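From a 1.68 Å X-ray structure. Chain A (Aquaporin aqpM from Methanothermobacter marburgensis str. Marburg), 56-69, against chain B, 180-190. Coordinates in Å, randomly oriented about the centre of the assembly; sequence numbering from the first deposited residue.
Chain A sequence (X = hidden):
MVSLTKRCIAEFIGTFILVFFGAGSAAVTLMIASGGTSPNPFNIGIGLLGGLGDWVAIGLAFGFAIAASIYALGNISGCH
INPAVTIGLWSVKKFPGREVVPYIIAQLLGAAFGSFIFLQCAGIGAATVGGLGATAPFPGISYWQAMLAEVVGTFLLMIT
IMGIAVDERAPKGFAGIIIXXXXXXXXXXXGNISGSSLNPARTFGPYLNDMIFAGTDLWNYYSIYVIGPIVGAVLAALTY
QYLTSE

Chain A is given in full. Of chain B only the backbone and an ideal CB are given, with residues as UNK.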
# COMPACT_ATOMS: atom_id res chain seq x y z
N VAL A 56 9.95 1.62 -0.66
CA VAL A 56 8.65 1.39 -0.03
C VAL A 56 8.30 -0.10 -0.11
O VAL A 56 7.59 -0.62 0.75
CB VAL A 56 7.53 2.27 -0.67
CG1 VAL A 56 7.13 1.73 -2.03
CG2 VAL A 56 6.32 2.33 0.27
N ALA A 57 8.81 -0.78 -1.13
CA ALA A 57 8.56 -2.22 -1.26
C ALA A 57 9.26 -2.94 -0.11
O ALA A 57 8.68 -3.83 0.52
CB ALA A 57 9.08 -2.73 -2.61
N ILE A 58 10.51 -2.58 0.17
CA ILE A 58 11.23 -3.20 1.28
C ILE A 58 10.52 -2.81 2.57
O ILE A 58 10.30 -3.65 3.44
CB ILE A 58 12.71 -2.72 1.33
CG1 ILE A 58 13.47 -3.29 0.12
CG2 ILE A 58 13.36 -3.14 2.65
CD1 ILE A 58 14.82 -2.64 -0.14
N GLY A 59 10.14 -1.54 2.68
CA GLY A 59 9.44 -1.09 3.87
C GLY A 59 8.17 -1.90 4.12
O GLY A 59 7.86 -2.24 5.27
N LEU A 60 7.44 -2.21 3.06
CA LEU A 60 6.20 -2.98 3.21
C LEU A 60 6.46 -4.46 3.48
O LEU A 60 5.65 -5.12 4.13
CB LEU A 60 5.32 -2.79 1.96
CG LEU A 60 4.77 -1.36 1.83
CD1 LEU A 60 4.16 -1.16 0.45
CD2 LEU A 60 3.74 -1.10 2.93
N ALA A 61 7.57 -5.00 2.97
CA ALA A 61 7.88 -6.39 3.25
C ALA A 61 8.05 -6.49 4.77
O ALA A 61 7.62 -7.45 5.40
CB ALA A 61 9.16 -6.82 2.52
N PHE A 62 8.67 -5.46 5.35
CA PHE A 62 8.87 -5.40 6.79
C PHE A 62 7.52 -5.16 7.46
O PHE A 62 7.12 -5.89 8.37
CB PHE A 62 9.79 -4.24 7.17
CG PHE A 62 11.24 -4.61 7.27
CD1 PHE A 62 11.73 -5.20 8.43
CD2 PHE A 62 12.12 -4.33 6.23
CE1 PHE A 62 13.09 -5.52 8.55
CE2 PHE A 62 13.47 -4.64 6.34
CZ PHE A 62 13.95 -5.24 7.50
N GLY A 63 6.83 -4.12 7.00
CA GLY A 63 5.55 -3.73 7.57
C GLY A 63 4.46 -4.77 7.60
O GLY A 63 3.77 -4.92 8.61
N PHE A 64 4.27 -5.48 6.49
CA PHE A 64 3.23 -6.50 6.42
C PHE A 64 3.61 -7.70 7.29
O PHE A 64 2.74 -8.32 7.91
CB PHE A 64 2.99 -6.95 4.97
CG PHE A 64 2.45 -5.87 4.06
CD1 PHE A 64 1.64 -4.85 4.56
CD2 PHE A 64 2.70 -5.91 2.70
CE1 PHE A 64 1.08 -3.89 3.70
CE2 PHE A 64 2.16 -4.96 1.83
CZ PHE A 64 1.35 -3.95 2.33
N ALA A 65 4.90 -8.01 7.36
CA ALA A 65 5.34 -9.13 8.19
C ALA A 65 5.17 -8.77 9.67
O ALA A 65 4.81 -9.62 10.49
CB ALA A 65 6.80 -9.47 7.89
N ILE A 66 5.42 -7.51 10.00
CA ILE A 66 5.27 -7.03 11.38
C ILE A 66 3.79 -7.05 11.78
O ILE A 66 3.44 -7.51 12.87
CB ILE A 66 5.85 -5.60 11.54
CG1 ILE A 66 7.38 -5.66 11.50
CG2 ILE A 66 5.37 -4.97 12.86
CD1 ILE A 66 8.06 -4.32 11.30
N ALA A 67 2.93 -6.57 10.89
CA ALA A 67 1.49 -6.56 11.16
C ALA A 67 1.01 -8.00 11.37
O ALA A 67 0.32 -8.30 12.35
CB ALA A 67 0.73 -5.91 10.00
N ALA A 68 1.39 -8.88 10.45
CA ALA A 68 1.00 -10.29 10.55
C ALA A 68 1.44 -10.87 11.90
O ALA A 68 0.66 -11.55 12.58
CB ALA A 68 1.63 -11.09 9.41
N SER A 69 2.67 -10.59 12.29
CA SER A 69 3.21 -11.09 13.55
C SER A 69 2.44 -10.57 14.77
O SER A 69 2.17 -11.33 15.70
CB SER A 69 4.69 -10.71 13.68
OG SER A 69 5.48 -11.40 12.72
N UNK B 180 -4.80 -10.72 3.40
CA UNK B 180 -4.37 -10.30 2.08
C UNK B 180 -3.03 -9.58 2.08
O UNK B 180 -2.16 -9.87 1.25
CB UNK B 180 -5.44 -9.39 1.46
N UNK B 181 -2.85 -8.64 3.00
CA UNK B 181 -1.59 -7.90 3.06
C UNK B 181 -0.43 -8.81 3.47
O UNK B 181 0.70 -8.62 3.02
CB UNK B 181 -1.71 -6.73 4.04
N UNK B 182 -0.71 -9.80 4.31
CA UNK B 182 0.34 -10.72 4.72
C UNK B 182 0.84 -11.48 3.49
O UNK B 182 2.05 -11.65 3.31
CB UNK B 182 -0.17 -11.69 5.79
N UNK B 183 -0.08 -11.90 2.63
CA UNK B 183 0.31 -12.60 1.41
C UNK B 183 1.13 -11.66 0.52
O UNK B 183 2.14 -12.06 -0.04
CB UNK B 183 -0.92 -13.12 0.66
N UNK B 184 0.70 -10.40 0.42
CA UNK B 184 1.43 -9.43 -0.41
C UNK B 184 2.88 -9.32 0.07
O UNK B 184 3.81 -9.28 -0.74
CB UNK B 184 0.75 -8.06 -0.37
N UNK B 185 3.06 -9.28 1.39
CA UNK B 185 4.40 -9.18 1.95
C UNK B 185 5.25 -10.41 1.71
O UNK B 185 6.44 -10.30 1.43
CB UNK B 185 4.31 -8.91 3.45
N UNK B 186 4.65 -11.58 1.83
CA UNK B 186 5.37 -12.83 1.61
C UNK B 186 5.82 -12.93 0.15
O UNK B 186 6.95 -13.33 -0.13
CB UNK B 186 4.49 -14.03 1.98
N UNK B 187 4.95 -12.53 -0.77
CA UNK B 187 5.29 -12.57 -2.20
C UNK B 187 6.41 -11.58 -2.51
O UNK B 187 7.30 -11.86 -3.32
CB UNK B 187 4.06 -12.26 -3.06
N UNK B 188 6.38 -10.42 -1.86
CA UNK B 188 7.42 -9.42 -2.10
C UNK B 188 8.80 -10.00 -1.79
O UNK B 188 9.76 -9.77 -2.53
CB UNK B 188 7.17 -8.17 -1.26
N UNK B 189 8.89 -10.77 -0.71
CA UNK B 189 10.16 -11.36 -0.30
C UNK B 189 10.54 -12.64 -1.05
O UNK B 189 11.66 -12.76 -1.57
CB UNK B 189 10.11 -11.66 1.20
N UNK B 190 9.60 -13.58 -1.12
CA UNK B 190 9.83 -14.89 -1.73
C UNK B 190 9.49 -15.06 -3.21
O UNK B 190 9.79 -16.11 -3.79
CB UNK B 190 9.02 -15.93 -0.94

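The two helices run at 135° between their N-to-C directions, and their axes approach to 8.2 Å, a close packing. On the chain A side the contact surface is built from A57(A), A61(A), F64(A) and A68(A), without a charge among them.

Position 180 lies beyond the reach of chain A, with ordinary helical angles; nothing visible restricts it, and the deposited residue is G180(B).

At position 181 CA-to-CB points toward chain A, and the ideal CB lies 3.9 Å from F64(A) CD1. An aromatic ring offers a flat, apolar surface, so leucine, isoleucine, valine or methionine would all be reasonable. The residue is L181(B), with chi1 m and chi2 t. Its CB sits over one face of the F64(A) ring, 4.1 Å from the centroid, in a CH-pi contact, and its CD2 reaches to 3.8 Å from F64(A) CZ.

Position 182 points sideways, its ideal CB 4.1 Å from A68(A) CB and 4.9 Å from F64(A) O. A methyl group and a carbonyl oxygen side by side suit a small residue, such as alanine, serine or threonine; a hydroxyl could exploit the carbonyl through an intermediary. T182(B) is found here. Its OG1 is 4.4 Å from F64(A) O, too far for a direct hydrogen bond, but a water donates to both, at 3.1 Å from T182(B) OG1 and 3.0 Å from F64(A) O. The same OG1 packs 3.3 Å from A68(A) CB.

Position 183 points away, so chain A does not choose among helix-compatible residues; it is V183(B).

Position 184 again points toward chain A, with its ideal CB already 4.1 Å from F64(A) CE2. Alanine fills this space economically, although other apolar residues might turn aside from the ring. A184(B) places its CB 4.0 Å from F64(A) CE2.

Position 185 is the most restrictive. Its CA lies 4.6 Å from A61(A) CA, and its ideal CB would lie 2.8 Å from F64(A) CB, a clash. Its phi/psi of -67/-40 would suit any helical residue, so the demand for glycine comes from packing. G185(B) leaves its backbone open to the phenylalanine: its N lies 3.6 Å from F64(A) CD2.

Positions 186 and 187 make no contact, the first pointing away and the second out of reach; they are I186(B) and I187(B).

Position 188 points toward chain A, its ideal CB 4.5 Å from A61(A) CB and 4.9 Å from A57(A) O. Valine, alanine or threonine could pack here. In T188(B), OG1 donates to A184(B) O at 2.8 Å within its own helix, while CG2 approaches A57(A) O at 3.9 Å and A61(A) CB at 4.2 Å.

Position 189 points sideways, its ideal CB 5.1 Å from A61(A) CB, and tolerates several modest residues. T189(B) brings OG1 to 3.8 Å from A61(A) CB; that hydroxyl is hydrogen-bonded elsewhere in the structure.

Position 190 is out of reach; it is L190(B).

Chain B (180-190) GLTVAGIITTL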
# COMPACT_ATOMS: atom_id res chain seq x y z
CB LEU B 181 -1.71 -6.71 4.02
CG LEU B 181 -2.71 -5.63 3.57
CD1 LEU B 181 -2.73 -4.50 4.60
CD2 LEU B 181 -2.31 -5.08 2.19
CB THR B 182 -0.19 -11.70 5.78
OG1 THR B 182 -0.58 -10.97 6.94
CG2 THR B 182 0.90 -12.70 6.17
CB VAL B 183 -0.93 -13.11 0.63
CG1 VAL B 183 -0.51 -13.60 -0.76
CG2 VAL B 183 -1.58 -14.26 1.39
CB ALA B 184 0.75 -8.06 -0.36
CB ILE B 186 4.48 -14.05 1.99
CG1 ILE B 186 4.20 -14.02 3.50
CG2 ILE B 186 5.18 -15.37 1.62
CD1 ILE B 186 3.08 -14.96 3.95
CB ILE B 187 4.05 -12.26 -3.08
CG1 ILE B 187 3.07 -13.44 -3.02
CG2 ILE B 187 4.47 -11.97 -4.53
CD1 ILE B 187 1.70 -13.14 -3.64
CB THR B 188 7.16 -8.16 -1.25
OG1 THR B 188 5.87 -7.63 -1.57
CG2 THR B 188 8.21 -7.09 -1.52
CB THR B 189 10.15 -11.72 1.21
OG1 THR B 189 9.87 -10.54 1.98
CG2 THR B 189 11.51 -12.28 1.64
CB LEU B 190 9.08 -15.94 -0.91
CG LEU B 190 9.78 -16.76 0.18
CD1 LEU B 190 11.04 -16.09 0.68
CD2 LEU B 190 8.80 -17.02 1.31
O HOH W 1 -0.11 -7.96 7.17
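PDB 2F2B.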